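Local coordinates for protein aminoglycoside N(3)-acetyltransferase (PDB 6NP2) that acetylates the 3-amino group of 2-deoxystreptamine antibiotics with acetyl-CoA and so probably confers resistance to gentamicin, kanamycin, tobramycin and related aminoglycosides, at residues Gly181-Thr186 with Asp204-Gly209. Residues are numbered along the deposited sequence; the frame is centred on the assembly and turned at random.
Sequences GKRRVT and DWDSNG. With SIS ((1S,2S,3R,4S,6R)-4,6-diamino-3-{[(2S,3R)-3-amino-6-(aminomethyl)-3,4-dihydro-2H-pyran-2-yl]oxy}-2-hydroxycyclohexyl 3-deoxy-4-C-methyl-3-(methylamino)-beta-L-arabinopyranoside), chain B.
Arg183 and Asp206 form a salt bridge in which NE and NH2 both donate to the single oxygen OD2, at 3.1 Å from NE. OD2 lies in the guanidinium plane, but the carboxylate is turned 32° from that plane. Water 1 links NH2 to the same oxygen, water 3 ties it to Arg184 O, and Arg183 NH1 goes on to a second salt bridge with Asp212. The backbones are joined directly as well: Asp206 N donates to Arg183 O at 2.9 Å, and Val185 and Asp204 exchange two N-H...O bonds as an antiparallel hydrogen-bonded pair at the open end of the hairpin formed by strands 184-193 and 196-205.

Farther out, the Trp205 indole has a cation-pi partner on each face. Arg184 NH1 sits over the centre of one, 3.2 Å above the ring plane, with its guanidinium upright at 89° to the ring, so a nitrogen rather than the flat group meets the pi cloud. The Arg184 chain, extended to CD, bends at the CG-CD bond (chi3 63°), which carries the guanidinium over the indole; there water 2 bridges NH1 to Asp204 OD1, and Ser203 OG is hydrogen-bonded to NH2. Lys182 covers the opposite face: CE makes a CH-pi contact, and NZ, 4.1 Å from the centroid of the six-membered ring, also donates to the carbonyls of Ala175 and Ala177. On the hairpin face shared with Asp204, Val185 CG1 packs against Asp206 CG at 3.6 Å.

The other Asp206 oxygen, OD1, accepts from Asn208 N, an Asx turn within a type I turn from Asp206 to Gly209. Ser207 OG accepts from sisomicin N12 at 2.8 Å, while the Asn208 amide accepts from O52 and donates to O53. One carboxylate thus divides its oxygens between arginine and turn, consistent with a second-shell residue that steadies the turn presenting Ser207 and Asn208 to the drug.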
loop_
_atom_site.group_PDB
_atom_site.type_symbol
_atom_site.label_atom_id
_atom_site.label_comp_id
_atom_site.label_asym_id
_atom_site.label_seq_id
_atom_site.Cartn_x
_atom_site.Cartn_y
_atom_site.Cartn_z
ATOM N N GLY A 181 -22.092 -6.695 9.129
ATOM C CA GLY A 181 -22.241 -5.296 8.779
ATOM C C GLY A 181 -21.149 -4.715 7.909
ATOM O O GLY A 181 -21.018 -3.492 7.836
ATOM N N LYS A 182 -20.351 -5.543 7.248
ATOM C CA LYS A 182 -19.225 -5.015 6.495
ATOM C C LYS A 182 -19.705 -4.176 5.319
ATOM O O LYS A 182 -20.601 -4.575 4.562
ATOM C CB LYS A 182 -18.333 -6.154 6.013
ATOM C CG LYS A 182 -17.656 -6.889 7.164
ATOM C CD LYS A 182 -17.112 -8.245 6.736
ATOM C CE LYS A 182 -15.872 -8.103 5.929
ATOM N NZ LYS A 182 -15.179 -9.384 5.751
ATOM N N ARG A 183 -19.083 -3.017 5.159
ATOM C CA ARG A 183 -19.415 -2.087 4.096
ATOM C C ARG A 183 -18.711 -2.456 2.804
ATOM O O ARG A 183 -17.529 -2.825 2.803
ATOM C CB ARG A 183 -18.983 -0.678 4.493
ATOM C CG ARG A 183 -19.798 -0.092 5.630
ATOM C CD ARG A 183 -19.134 1.130 6.210
ATOM N NE ARG A 183 -18.907 2.207 5.254
ATOM C CZ ARG A 183 -19.690 3.267 5.105
ATOM N NH1 ARG A 183 -20.784 3.401 5.828
ATOM N NH2 ARG A 183 -19.385 4.201 4.220
ATOM N N ARG A 184 -19.434 -2.324 1.707
ATOM C CA ARG A 184 -18.910 -2.493 0.371
ATOM C C ARG A 184 -19.146 -1.219 -0.422
ATOM O O ARG A 184 -19.996 -0.389 -0.082
ATOM C CB ARG A 184 -19.523 -3.717 -0.321
ATOM C CG ARG A 184 -19.152 -5.004 0.410
ATOM C CD ARG A 184 -19.705 -6.249 -0.217
ATOM N NE ARG A 184 -19.201 -6.475 -1.560
ATOM C CZ ARG A 184 -18.017 -6.999 -1.846
ATOM N NH1 ARG A 184 -17.171 -7.348 -0.880
ATOM N NH2 ARG A 184 -17.672 -7.165 -3.105
ATOM N N VAL A 185 -18.347 -1.058 -1.467
ATOM C CA VAL A 185 -18.461 0.048 -2.403
ATOM C C VAL A 185 -18.521 -0.514 -3.810
ATOM O O VAL A 185 -18.000 -1.599 -4.087
ATOM C CB VAL A 185 -17.282 1.044 -2.292
ATOM C CG1 VAL A 185 -17.327 1.799 -0.983
ATOM C CG2 VAL A 185 -15.935 0.339 -2.462
ATOM N N THR A 186 -19.153 0.249 -4.705
ATOM C CA THR A 186 -19.161 -0.041 -6.129
ATOM C C THR A 186 -18.499 1.115 -6.859
ATOM O O THR A 186 -18.779 2.283 -6.578
ATOM C CB THR A 186 -20.586 -0.235 -6.639
ATOM O OG1 THR A 186 -21.155 -1.382 -6.006
ATOM C CG2 THR A 186 -20.599 -0.438 -8.144
ATOM N N ASP A 204 -16.331 -4.010 -3.917
ATOM C CA ASP A 204 -15.265 -4.514 -3.059
ATOM C C ASP A 204 -15.513 -3.969 -1.659
ATOM O O ASP A 204 -16.413 -3.157 -1.451
ATOM C CB ASP A 204 -13.872 -4.112 -3.576
ATOM C CG ASP A 204 -12.786 -5.140 -3.254
ATOM O OD1 ASP A 204 -12.939 -5.919 -2.293
ATOM O OD2 ASP A 204 -11.774 -5.135 -3.990
ATOM N N TRP A 205 -14.719 -4.430 -0.700
ATOM C CA TRP A 205 -14.835 -3.893 0.645
ATOM C C TRP A 205 -14.500 -2.407 0.645
ATOM O O TRP A 205 -13.611 -1.954 -0.077
ATOM C CB TRP A 205 -13.902 -4.645 1.602
ATOM C CG TRP A 205 -14.145 -6.114 1.548
ATOM C CD1 TRP A 205 -13.295 -7.051 1.077
ATOM C CD2 TRP A 205 -15.338 -6.821 1.943
ATOM N NE1 TRP A 205 -13.862 -8.296 1.145
ATOM C CE2 TRP A 205 -15.118 -8.185 1.680
ATOM C CE3 TRP A 205 -16.581 -6.429 2.471
ATOM C CZ2 TRP A 205 -16.075 -9.163 1.936
ATOM C CZ3 TRP A 205 -17.534 -7.405 2.711
ATOM C CH2 TRP A 205 -17.282 -8.748 2.436
ATOM N N ASP A 206 -15.197 -1.647 1.476
ATOM C CA ASP A 206 -14.929 -0.220 1.596
ATOM C C ASP A 206 -13.594 -0.018 2.298
ATOM O O ASP A 206 -13.457 -0.304 3.489
ATOM C CB ASP A 206 -16.064 0.412 2.391
ATOM C CG ASP A 206 -16.045 1.925 2.363
ATOM O OD1 ASP A 206 -15.024 2.529 1.950
ATOM O OD2 ASP A 206 -17.091 2.501 2.753
ATOM N N SER A 207 -12.606 0.492 1.566
ATOM C CA SER A 207 -11.292 0.748 2.144
ATOM C C SER A 207 -11.248 2.063 2.903
ATOM O O SER A 207 -10.193 2.412 3.437
ATOM C CB SER A 207 -10.201 0.715 1.069
ATOM O OG SER A 207 -10.303 1.820 0.192
ATOM N N ASN A 208 -12.364 2.789 2.979
ATOM C CA ASN A 208 -12.470 3.981 3.805
ATOM C C ASN A 208 -13.316 3.753 5.046
ATOM O O ASN A 208 -13.833 4.711 5.620
ATOM C CB ASN A 208 -12.995 5.156 2.988
ATOM C CG ASN A 208 -11.941 5.704 2.057
ATOM O OD1 ASN A 208 -10.844 6.045 2.491
ATOM N ND2 ASN A 208 -12.247 5.767 0.781
ATOM N N GLY A 209 -13.471 2.509 5.464
ATOM C CA GLY A 209 -14.158 2.187 6.699
ATOM C C GLY A 209 -14.939 0.904 6.543
ATOM O O GLY A 209 -15.939 0.882 5.820
HETATM C C11 SIS B . -7.358 7.339 4.065
HETATM C C12 SIS B . -7.295 3.698 0.275
HETATM C C13 SIS B . -9.494 5.466 -1.630
HETATM C C21 SIS B . -6.331 8.314 4.642
HETATM C C22 SIS B . -7.189 3.041 1.646
HETATM C C23 SIS B . -9.138 5.438 -3.107
HETATM C C31 SIS B . -7.094 9.513 5.226
HETATM C C32 SIS B . -6.566 4.049 2.605
HETATM C C33 SIS B . -8.418 6.732 -3.500
HETATM C C41 SIS B . -8.295 9.043 6.009
HETATM C C42 SIS B . -7.396 5.326 2.684
HETATM C C43 SIS B . -9.269 7.938 -3.107
HETATM C C51 SIS B . -8.751 7.818 5.935
HETATM C C52 SIS B . -7.611 5.946 1.312
HETATM C C53 SIS B . -9.696 7.857 -1.641
HETATM C C61 SIS B . -9.976 7.442 6.737
HETATM C C62 SIS B . -8.198 4.921 0.360
HETATM C C83 SIS B . -8.470 9.235 -3.275
HETATM C C93 SIS B . -6.734 6.964 -5.288
HETATM N N12 SIS B . -7.824 2.741 -0.697
HETATM N N21 SIS B . -5.535 7.625 5.665
HETATM N N32 SIS B . -6.466 3.498 3.967
HETATM N N33 SIS B . -8.158 6.720 -4.961
HETATM N N61 SIS B . -10.813 6.523 5.952
HETATM O O11 SIS B . -6.656 6.224 3.512
HETATM O O23 SIS B . -8.235 4.367 -3.330
HETATM O O43 SIS B . -10.412 7.932 -3.958
HETATM O O51 SIS B . -8.202 6.888 5.128
HETATM O O52 SIS B . -8.529 7.027 1.420
HETATM O O53 SIS B . -10.291 6.597 -1.333
HETATM O O62 SIS B . -8.270 5.553 -0.918
HETATM O O HOH W 1 -16.845 5.217 3.137
HETATM O O HOH W 2 -14.886 -8.103 -2.439
HETATM O O HOH W 3 -19.646 1.922 1.600
#